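Local coordinates for hypothetical protein (PDB 3I3F) that is of unknown function but, as a trimeric member of the YjgF-like endoribonuclease L-PSP family, holds pentanoic acid in pockets formed between its subunits, at residues P21-F26 against V45-K49; T61-F65 against Y105-F109; L57-R62 against R100-L104. All blocks are in the same frame, centred on the assembly; numbering follows the deposited sequence. Where two conformers were deposited one is given.

Contact 1: P21-F26 against V45-K49. With LEA (pentanoic acid), chain F.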
loop_
_atom_site.group_PDB
_atom_site.type_symbol
_atom_site.label_atom_id
_atom_site.label_comp_id
_atom_site.label_asym_id
_atom_site.label_seq_id
_atom_site.Cartn_x
_atom_site.Cartn_y
_atom_site.Cartn_z
ATOM N N PRO A 21 -13.493 17.797 -10.759
ATOM C CA PRO A 21 -13.420 18.192 -12.167
ATOM C C PRO A 21 -12.148 18.951 -12.575
ATOM O O PRO A 21 -11.898 19.088 -13.770
ATOM C CB PRO A 21 -14.661 19.076 -12.355
ATOM C CG PRO A 21 -15.019 19.545 -11.008
ATOM C CD PRO A 21 -14.590 18.480 -10.048
ATOM N N ASP A 22 -11.364 19.421 -11.600
ATOM C CA ASP A 22 -10.132 20.164 -11.886
ATOM C C ASP A 22 -8.891 19.268 -11.830
ATOM O O ASP A 22 -7.763 19.755 -11.935
ATOM C CB ASP A 22 -9.975 21.336 -10.910
ATOM C CG ASP A 22 -8.940 22.351 -11.374
ATOM O OD1 ASP A 22 -8.717 22.463 -12.599
ATOM O OD2 ASP A 22 -8.345 23.035 -10.514
ATOM N N VAL A 23 -9.094 17.960 -11.671
ATOM C CA VAL A 23 -7.986 17.007 -11.636
ATOM C C VAL A 23 -8.221 15.897 -12.659
ATOM O O VAL A 23 -9.338 15.389 -12.793
ATOM C CB VAL A 23 -7.802 16.400 -10.225
ATOM C CG1 VAL A 23 -6.658 15.387 -10.213
ATOM C CG2 VAL A 23 -7.550 17.505 -9.202
ATOM N N VAL A 24 -7.163 15.530 -13.378
ATOM C CA VAL A 24 -7.229 14.476 -14.386
ATOM C C VAL A 24 -7.825 13.183 -13.815
ATOM O O VAL A 24 -7.542 12.799 -12.676
ATOM C CB VAL A 24 -5.833 14.193 -15.005
ATOM C CG1 VAL A 24 -4.868 13.635 -13.962
ATOM C CG2 VAL A 24 -5.947 13.251 -16.194
ATOM N N LYS A 25 -8.662 12.537 -14.620
ATOM C CA LYS A 25 -9.342 11.303 -14.247
ATOM C C LYS A 25 -8.940 10.223 -15.249
ATOM O O LYS A 25 -9.019 10.440 -16.457
ATOM C CB LYS A 25 -10.859 11.529 -14.266
ATOM C CG LYS A 25 -11.714 10.282 -14.044
ATOM C CD LYS A 25 -11.513 9.698 -12.660
ATOM C CE LYS A 25 -12.456 8.532 -12.401
ATOM N NZ LYS A 25 -12.147 7.347 -13.249
ATOM N N PHE A 26 -8.497 9.074 -14.742
ATOM C CA PHE A 26 -8.078 7.958 -15.590
ATOM C C PHE A 26 -9.165 6.887 -15.623
ATOM O O PHE A 26 -9.763 6.570 -14.593
ATOM C CB PHE A 26 -6.755 7.372 -15.089
ATOM C CG PHE A 26 -5.664 8.395 -14.927
ATOM C CD1 PHE A 26 -5.112 9.019 -16.035
ATOM C CD2 PHE A 26 -5.197 8.741 -13.665
ATOM C CE1 PHE A 26 -4.107 9.973 -15.890
ATOM C CE2 PHE A 26 -4.195 9.692 -13.511
ATOM C CZ PHE A 26 -3.650 10.307 -14.625
ATOM N N VAL A 45 -0.306 11.369 -10.266
ATOM C CA VAL A 45 0.881 11.572 -11.084
ATOM C C VAL A 45 0.906 13.009 -11.595
ATOM O O VAL A 45 -0.067 13.751 -11.429
ATOM C CB VAL A 45 0.912 10.574 -12.263
ATOM C CG1 VAL A 45 1.024 9.142 -11.739
ATOM C CG2 VAL A 45 -0.326 10.738 -13.139
ATOM N N GLY A 46 2.018 13.394 -12.215
ATOM C CA GLY A 46 2.249 14.784 -12.606
ATOM C C GLY A 46 1.604 15.201 -13.914
ATOM O O GLY A 46 2.256 15.807 -14.765
ATOM N N ILE A 47 0.317 14.890 -14.062
ATOM C CA ILE A 47 -0.455 15.221 -15.256
ATOM C C ILE A 47 -1.507 16.256 -14.874
ATOM O O ILE A 47 -2.202 16.096 -13.868
ATOM C CB ILE A 47 -1.131 13.959 -15.833
ATOM C CG1 ILE A 47 -0.064 12.964 -16.306
ATOM C CG2 ILE A 47 -2.070 14.323 -16.983
ATOM C CD1 ILE A 47 -0.610 11.616 -16.725
ATOM N N ASP A 48 -1.614 17.324 -15.665
ATOM C CA ASP A 48 -2.571 18.395 -15.373
ATOM C C ASP A 48 -3.945 18.060 -15.959
ATOM O O ASP A 48 -4.113 17.019 -16.599
ATOM C CB ASP A 48 -2.048 19.768 -15.842
ATOM C CG ASP A 48 -1.837 19.857 -17.347
ATOM O OD1 ASP A 48 -2.527 19.156 -18.112
ATOM O OD2 ASP A 48 -0.967 20.656 -17.762
ATOM N N LYS A 49 -4.924 18.931 -15.725
ATOM C CA LYS A 49 -6.307 18.676 -16.143
ATOM C C LYS A 49 -6.449 18.490 -17.659
ATOM O O LYS A 49 -7.293 17.715 -18.111
ATOM C CB LYS A 49 -7.230 19.795 -15.640
ATOM C CG LYS A 49 -8.662 19.758 -16.176
ATOM C CD LYS A 49 -9.398 18.472 -15.832
ATOM C CE LYS A 49 -10.717 18.405 -16.584
ATOM N NZ LYS A 49 -11.525 17.215 -16.217
HETATM C C2 LEA F . -3.240 2.797 -12.753
HETATM O O2 LEA F . -3.643 2.303 -11.677
HETATM C C3 LEA F . -2.963 4.280 -12.859
HETATM C C4 LEA F . -3.074 4.985 -11.507
HETATM C C5 LEA F . -2.808 6.488 -11.582
HETATM C C6 LEA F . -2.153 6.935 -12.872
HETATM O O1 LEA F . -3.057 2.105 -13.776
HETATM O O HOH W 1 -11.900 15.448 -13.738
HETATM O O HOH W 2 -11.113 15.070 -14.775
HETATM O O HOH W 3 -4.746 17.034 -13.061
#

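Contact 2: T61-F65 against Y105-F109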
loop_
_atom_site.group_PDB
_atom_site.type_symbol
_atom_site.label_atom_id
_atom_site.label_comp_id
_atom_site.label_asym_id
_atom_site.label_seq_id
_atom_site.Cartn_x
_atom_site.Cartn_y
_atom_site.Cartn_z
ATOM N N THR A 61 6.409 16.443 -9.749
ATOM C CA THR A 61 6.197 16.382 -8.305
ATOM C C THR A 61 5.218 17.459 -7.840
ATOM O O THR A 61 4.287 17.166 -7.090
ATOM C CB THR A 61 7.527 16.509 -7.535
ATOM O OG1 THR A 61 8.379 15.410 -7.883
ATOM C CG2 THR A 61 7.290 16.504 -6.029
ATOM N N ARG A 62 5.413 18.694 -8.296
ATOM C CA ARG A 62 4.524 19.794 -7.922
ATOM C C ARG A 62 3.094 19.537 -8.399
ATOM O O ARG A 62 2.136 19.768 -7.665
ATOM C CB ARG A 62 5.040 21.123 -8.483
ATOM C CG ARG A 62 6.327 21.611 -7.833
ATOM C CD ARG A 62 6.787 22.936 -8.425
ATOM N NE ARG A 62 8.032 23.409 -7.825
ATOM C CZ ARG A 62 8.105 24.069 -6.672
ATOM N NH1 ARG A 62 7.000 24.333 -5.988
ATOM N NH2 ARG A 62 9.281 24.465 -6.201
ATOM N N GLN A 63 2.955 19.052 -9.631
ATOM C CA GLN A 63 1.638 18.752 -10.191
ATOM C C GLN A 63 0.953 17.603 -9.441
ATOM O O GLN A 63 -0.253 17.650 -9.207
ATOM C CB GLN A 63 1.744 18.428 -11.684
ATOM C CG GLN A 63 0.401 18.217 -12.379
ATOM C CD GLN A 63 -0.437 19.480 -12.417
ATOM O OE1 GLN A 63 -0.018 20.492 -12.977
ATOM N NE2 GLN A 63 -1.623 19.428 -11.823
ATOM N N THR A 64 1.726 16.585 -9.068
ATOM C CA THR A 64 1.191 15.446 -8.322
ATOM C C THR A 64 0.565 15.882 -7.000
ATOM O O THR A 64 -0.554 15.484 -6.681
ATOM C CB THR A 64 2.280 14.386 -8.053
ATOM O OG1 THR A 64 2.733 13.843 -9.297
ATOM C CG2 THR A 64 1.739 13.255 -7.183
ATOM N N PHE A 65 1.275 16.707 -6.239
ATOM C CA PHE A 65 0.757 17.143 -4.947
ATOM C C PHE A 65 -0.339 18.199 -5.066
ATOM O O PHE A 65 -1.199 18.289 -4.195
ATOM C CB PHE A 65 1.891 17.577 -4.017
ATOM C CG PHE A 65 2.650 16.415 -3.445
ATOM C CD1 PHE A 65 2.060 15.599 -2.487
ATOM C CD2 PHE A 65 3.925 16.103 -3.892
ATOM C CE1 PHE A 65 2.737 14.509 -1.967
ATOM C CE2 PHE A 65 4.611 15.012 -3.372
ATOM C CZ PHE A 65 4.011 14.212 -2.413
ATOM N N TYR A 105 8.986 17.740 -1.408
ATOM C CA TYR A 105 8.072 17.095 -0.467
ATOM C C TYR A 105 7.973 17.885 0.836
ATOM O O TYR A 105 6.882 18.076 1.375
ATOM C CB TYR A 105 8.547 15.670 -0.173
ATOM C CG TYR A 105 7.583 14.860 0.656
ATOM C CD1 TYR A 105 6.544 14.160 0.055
ATOM C CD2 TYR A 105 7.713 14.787 2.040
ATOM C CE1 TYR A 105 5.655 13.407 0.808
ATOM C CE2 TYR A 105 6.829 14.037 2.801
ATOM C CZ TYR A 105 5.801 13.349 2.178
ATOM O OH TYR A 105 4.916 12.599 2.919
ATOM N N ARG A 106 9.117 18.355 1.330
ATOM C CA ARG A 106 9.156 19.133 2.564
ATOM C C ARG A 106 8.545 20.531 2.416
ATOM O O ARG A 106 8.203 21.156 3.414
ATOM C CB ARG A 106 10.588 19.227 3.099
ATOM C CG ARG A 106 11.114 17.914 3.665
ATOM C CD ARG A 106 12.445 18.105 4.370
ATOM N NE ARG A 106 13.501 18.527 3.449
ATOM C CZ ARG A 106 14.313 17.712 2.775
ATOM N NH1 ARG A 106 14.220 16.390 2.895
ATOM N NH2 ARG A 106 15.230 18.226 1.965
ATOM N N GLU A 107 8.423 21.023 1.184
ATOM C CA GLU A 107 7.701 22.274 0.923
ATOM C C GLU A 107 6.186 22.070 0.947
ATOM O O GLU A 107 5.435 23.015 1.181
ATOM C CB GLU A 107 8.118 22.878 -0.420
ATOM C CG GLU A 107 9.560 23.350 -0.465
ATOM C CD GLU A 107 9.962 23.918 -1.818
ATOM O OE1 GLU A 107 9.127 23.930 -2.747
ATOM O OE2 GLU A 107 11.123 24.361 -1.949
ATOM N N VAL A 108 5.736 20.844 0.691
ATOM C CA VAL A 108 4.313 20.513 0.758
ATOM C C VAL A 108 3.912 20.232 2.202
ATOM O O VAL A 108 2.893 20.733 2.681
ATOM C CB VAL A 108 3.979 19.294 -0.123
ATOM C CG1 VAL A 108 2.514 18.901 0.036
ATOM C CG2 VAL A 108 4.301 19.595 -1.580
ATOM N N PHE A 109 4.722 19.425 2.883
ATOM C CA PHE A 109 4.529 19.108 4.296
ATOM C C PHE A 109 5.635 19.820 5.076
ATOM O O PHE A 109 6.701 19.254 5.327
ATOM C CB PHE A 109 4.546 17.590 4.493
ATOM C CG PHE A 109 3.536 16.868 3.641
ATOM C CD1 PHE A 109 2.207 16.792 4.036
ATOM C CD2 PHE A 109 3.905 16.293 2.432
ATOM C CE1 PHE A 109 1.267 16.143 3.249
ATOM C CE2 PHE A 109 2.968 15.638 1.637
ATOM C CZ PHE A 109 1.647 15.566 2.050
#

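Contact 3: L57-R62 against R100-L104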
loop_
_atom_site.group_PDB
_atom_site.type_symbol
_atom_site.label_atom_id
_atom_site.label_comp_id
_atom_site.label_asym_id
_atom_site.label_seq_id
_atom_site.Cartn_x
_atom_site.Cartn_y
_atom_site.Cartn_z
ATOM N N LEU A 57 11.330 15.871 -13.103
ATOM C CA LEU A 57 10.951 15.415 -11.770
ATOM C C LEU A 57 10.258 16.510 -10.963
ATOM O O LEU A 57 9.230 16.267 -10.339
ATOM C CB LEU A 57 12.192 14.907 -11.021
ATOM C CG LEU A 57 12.046 14.360 -9.593
ATOM C CD1 LEU A 57 11.993 15.491 -8.564
ATOM C CD2 LEU A 57 10.838 13.437 -9.461
ATOM N N GLU A 58 10.816 17.715 -10.987
ATOM C CA GLU A 58 10.293 18.808 -10.172
ATOM C C GLU A 58 8.852 19.178 -10.535
ATOM O O GLU A 58 7.987 19.235 -9.661
ATOM C CB GLU A 58 11.205 20.036 -10.263
ATOM C CG GLU A 58 10.674 21.248 -9.513
ATOM C CD GLU A 58 11.750 22.254 -9.144
ATOM O OE1 GLU A 58 12.940 22.036 -9.458
ATOM O OE2 GLU A 58 11.395 23.277 -8.522
ATOM N N GLU A 59 8.596 19.419 -11.817
ATOM C CA GLU A 59 7.259 19.820 -12.257
ATOM C C GLU A 59 6.234 18.691 -12.118
ATOM O O GLU A 59 5.076 18.949 -11.789
ATOM C CB GLU A 59 7.295 20.362 -13.689
ATOM C CG GLU A 59 8.129 21.637 -13.845
ATOM C CD GLU A 59 7.649 22.784 -12.965
ATOM O OE1 GLU A 59 6.422 22.945 -12.798
ATOM O OE2 GLU A 59 8.505 23.529 -12.440
ATOM N N GLN A 60 6.651 17.449 -12.351
ATOM C CA GLN A 60 5.766 16.308 -12.095
ATOM C C GLN A 60 5.425 16.195 -10.611
ATOM O O GLN A 60 4.284 15.900 -10.259
ATOM C CB GLN A 60 6.374 14.995 -12.595
ATOM C CG GLN A 60 6.321 14.838 -14.106
ATOM C CD GLN A 60 6.717 13.449 -14.581
ATOM O OE1 GLN A 60 6.588 12.464 -13.851
ATOM N NE2 GLN A 60 7.191 13.364 -15.818
ATOM N N THR A 61 6.409 16.443 -9.749
ATOM C CA THR A 61 6.197 16.382 -8.305
ATOM C C THR A 61 5.218 17.459 -7.840
ATOM O O THR A 61 4.287 17.166 -7.090
ATOM C CB THR A 61 7.527 16.509 -7.535
ATOM O OG1 THR A 61 8.379 15.410 -7.883
ATOM C CG2 THR A 61 7.290 16.504 -6.029
ATOM N N ARG A 62 5.413 18.694 -8.296
ATOM C CA ARG A 62 4.524 19.794 -7.922
ATOM C C ARG A 62 3.094 19.537 -8.399
ATOM O O ARG A 62 2.136 19.768 -7.665
ATOM C CB ARG A 62 5.040 21.123 -8.483
ATOM C CG ARG A 62 6.327 21.611 -7.833
ATOM C CD ARG A 62 6.787 22.936 -8.425
ATOM N NE ARG A 62 8.032 23.409 -7.825
ATOM C CZ ARG A 62 8.105 24.069 -6.672
ATOM N NH1 ARG A 62 7.000 24.333 -5.988
ATOM N NH2 ARG A 62 9.281 24.465 -6.201
ATOM N N ARG A 100 15.896 15.944 -4.904
ATOM C CA ARG A 100 15.040 17.079 -5.244
ATOM C C ARG A 100 13.582 16.785 -4.897
ATOM O O ARG A 100 12.867 17.658 -4.403
ATOM C CB ARG A 100 15.177 17.466 -6.726
ATOM C CG ARG A 100 14.379 18.713 -7.136
ATOM C CD ARG A 100 14.631 19.876 -6.189
ATOM N NE ARG A 100 13.981 21.117 -6.603
ATOM C CZ ARG A 100 13.766 22.155 -5.797
ATOM N NH1 ARG A 100 14.139 22.115 -4.520
ATOM N NH2 ARG A 100 13.169 23.247 -6.263
ATOM N N PHE A 101 13.146 15.550 -5.135
ATOM C CA PHE A 101 11.799 15.154 -4.742
ATOM C C PHE A 101 11.559 15.410 -3.256
ATOM O O PHE A 101 10.532 15.971 -2.880
ATOM C CB PHE A 101 11.513 13.684 -5.055
ATOM C CG PHE A 101 10.234 13.197 -4.445
ATOM C CD1 PHE A 101 9.024 13.410 -5.086
ATOM C CD2 PHE A 101 10.232 12.579 -3.202
ATOM C CE1 PHE A 101 7.835 12.988 -4.509
ATOM C CE2 PHE A 101 9.047 12.161 -2.620
ATOM C CZ PHE A 101 7.851 12.364 -3.273
ATOM N N ASN A 102 12.502 14.992 -2.416
ATOM C CA ASN A 102 12.345 15.163 -0.969
ATOM C C ASN A 102 12.382 16.626 -0.528
ATOM O O ASN A 102 11.671 17.013 0.397
ATOM C CB ASN A 102 13.375 14.329 -0.203
ATOM C CG ASN A 102 13.062 12.846 -0.249
ATOM O OD1 ASN A 102 11.908 12.441 -0.091
ATOM N ND2 ASN A 102 14.085 12.029 -0.468
ATOM N N GLU A 103 13.188 17.440 -1.206
ATOM C CA GLU A 103 13.192 18.881 -0.952
ATOM C C GLU A 103 11.810 19.470 -1.231
ATOM O O GLU A 103 11.283 20.239 -0.426
ATOM C CB GLU A 103 14.239 19.584 -1.818
ATOM C CG GLU A 103 15.672 19.204 -1.474
ATOM C CD GLU A 103 16.702 19.755 -2.446
ATOM O OE1 GLU A 103 16.324 20.291 -3.510
ATOM O OE2 GLU A 103 17.908 19.638 -2.144
ATOM N N LEU A 104 11.228 19.097 -2.371
ATOM C CA LEU A 104 9.890 19.558 -2.747
ATOM C C LEU A 104 8.820 18.998 -1.810
ATOM O O LEU A 104 7.870 19.696 -1.455
ATOM C CB LEU A 104 9.575 19.163 -4.193
ATOM C CG LEU A 104 10.445 19.842 -5.252
ATOM C CD1 LEU A 104 10.357 19.096 -6.572
ATOM C CD2 LEU A 104 10.041 21.300 -5.417
#

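Contact 1: P21-F26 against V45-K49
At the apolar centre the ring of Phe-26 meets two aliphatic side chains of the 45-49 loop: its CZ lies 3.7 Å from CG2 of Val-45 and 3.9 Å from CD1 of Ile-47, the latter at the ring edge. Val-24 continues this patch, with its CG2 4.1 Å from CG2 of Ile-47 and its CG1 3.6 Å from O of Ile-47. Phe-26 also borders the pentanoic acid, CE2 approaching C6 of the ligand to 3.5 Å, so Phe-26, held against the 45-49 loop, contributes to the pocket wall; the carboxylic acid is bound by Gln-126 and Arg-118 of the second subunit, consistent with the intersubunit pockets of YjgF-like trimers. Neither segment is a regular strand, and an inverse gamma turn centred on Gly-46 bends the second before Ile-47. No backbone hydrogen bond joins them. Instead water 3 bridges, accepting from N of Val-24 at 2.9 Å and lying 2.8 Å from O of Ile-47, which also receives Asn-67 of helix 56-74. Farther out, the side chain of Lys-49 runs along the backbone of residues 21-23, and its NZ makes a weak hydrogen bond to O of Pro-21 at 3.1 Å. One water, at alternative sites 1 and 2 too close to be filled at once, bridges NZ of Lys-49 (3.1 or 2.6 Å) and O of Val-23 (2.7 Å from either), while Asp-22 turns its carboxylate to Lys-70.

Contact 2: T61-F65 against Y105-F109
Phe-65 dominates this helix-to-helix contact, its CA-to-CB bond directed at the 105-109 segment and its ring filling the gap between Tyr-105, Val-108 and Phe-109. The closest approach is from its CZ to CD1 of Tyr-105, 3.5 Å, where the Phe-65 atom lies near the plane of the tyrosine ring; the two ring planes stand at 72° with centroids 5.6 Å apart. Tyr-105 swings its ring inward against Leu-85 and Ile-87 of the sheet and makes a cation-pi contact with Arg-118. Val-108, partly exposed, closes the solvent side of the cluster, its CG2 4.0 Å from CB of Phe-65. Phe-109, the first residue to leave helical geometry at the end of helix 95-108, completes the aromatic cluster: its edge points to the face of Phe-65 in an offset edge-to-face pair, with centroids 5.9 Å apart and planes at 85°. Nearer the surface, the link is electrostatic and long, a salt bridge from NH2 of Arg-62 to OE1 of Glu-107 at 3.5 Å; the same NH2 has a second, weak partner in Glu-58. Since Phe-65 also packs on Val-133 and Phe-109 on Ile-82 and Leu-85, the cluster forms part of the hydrophobic core between helices and sheet in the alpha+beta fold of the YjgF-like family.

Contact 3: L57-R62 against R100-L104
Leu-57 opens the interface, pushing CD1 against the 100-104 turn, 3.6 Å from N of Phe-101 and 4.0 Å from its CB. One residue on, Glu-58 provides the charged clasp: its OE1 accepts from NE of Arg-100 at 3.2 Å and its OE2 from NH2 of Arg-100 at 2.9 Å, a two-point salt bridge. Arg-100 also reaches forward one turn along its helix, NH1 to OE1 of Glu-103 at 3.0 Å. CD1 of Leu-104 fits against the first helix, 3.6 Å from CA of Glu-58 and 4.0 Å from CB of Thr-61. Thr-61 donates from OG1 to O of Leu-57 at 2.7 Å, and that OG1 sits 3.5 Å from CD1 of Phe-101 at the ring edge. Arg-62 ends the segment with its guanidinium face over Leu-104, NH2 to CD2 3.3 Å, and weak bonds to OE2 of Glu-58; this carboxylate lies between two arginines, NH2 of Arg-62 being 4.1 Å from NH2 of Arg-100. The axes of segments 57-62 and 100-104 approach to 9.7 Å and run in the same general direction, crossing at -35°. With Thr-61 and Phe-101 resting on Val-131, this is the two-helix layer on one sheet face of the YjgF-like alpha+beta fold.

How the contacts relate
Contacts 2 and 3 are successive parts of one interface between helix 56-74 and helix 95-108. Their centres lie 6 Å apart, they share Thr-61 and Arg-62, and Phe-65 touches Phe-101 across the boundary. Contact 1 comes first in the chain and closes before that interface begins; its centre is about 15 Å from that of contact 2 and 17 Å from that of contact 3. It nevertheless abuts another face of helix 56-74, where Gly-46 packs on Thr-64 and Gln-60. The helix is thus flanked by both, and the loop pair that carries Phe-26 of the pentanoic acid pocket packs against the helical layer over the sheet.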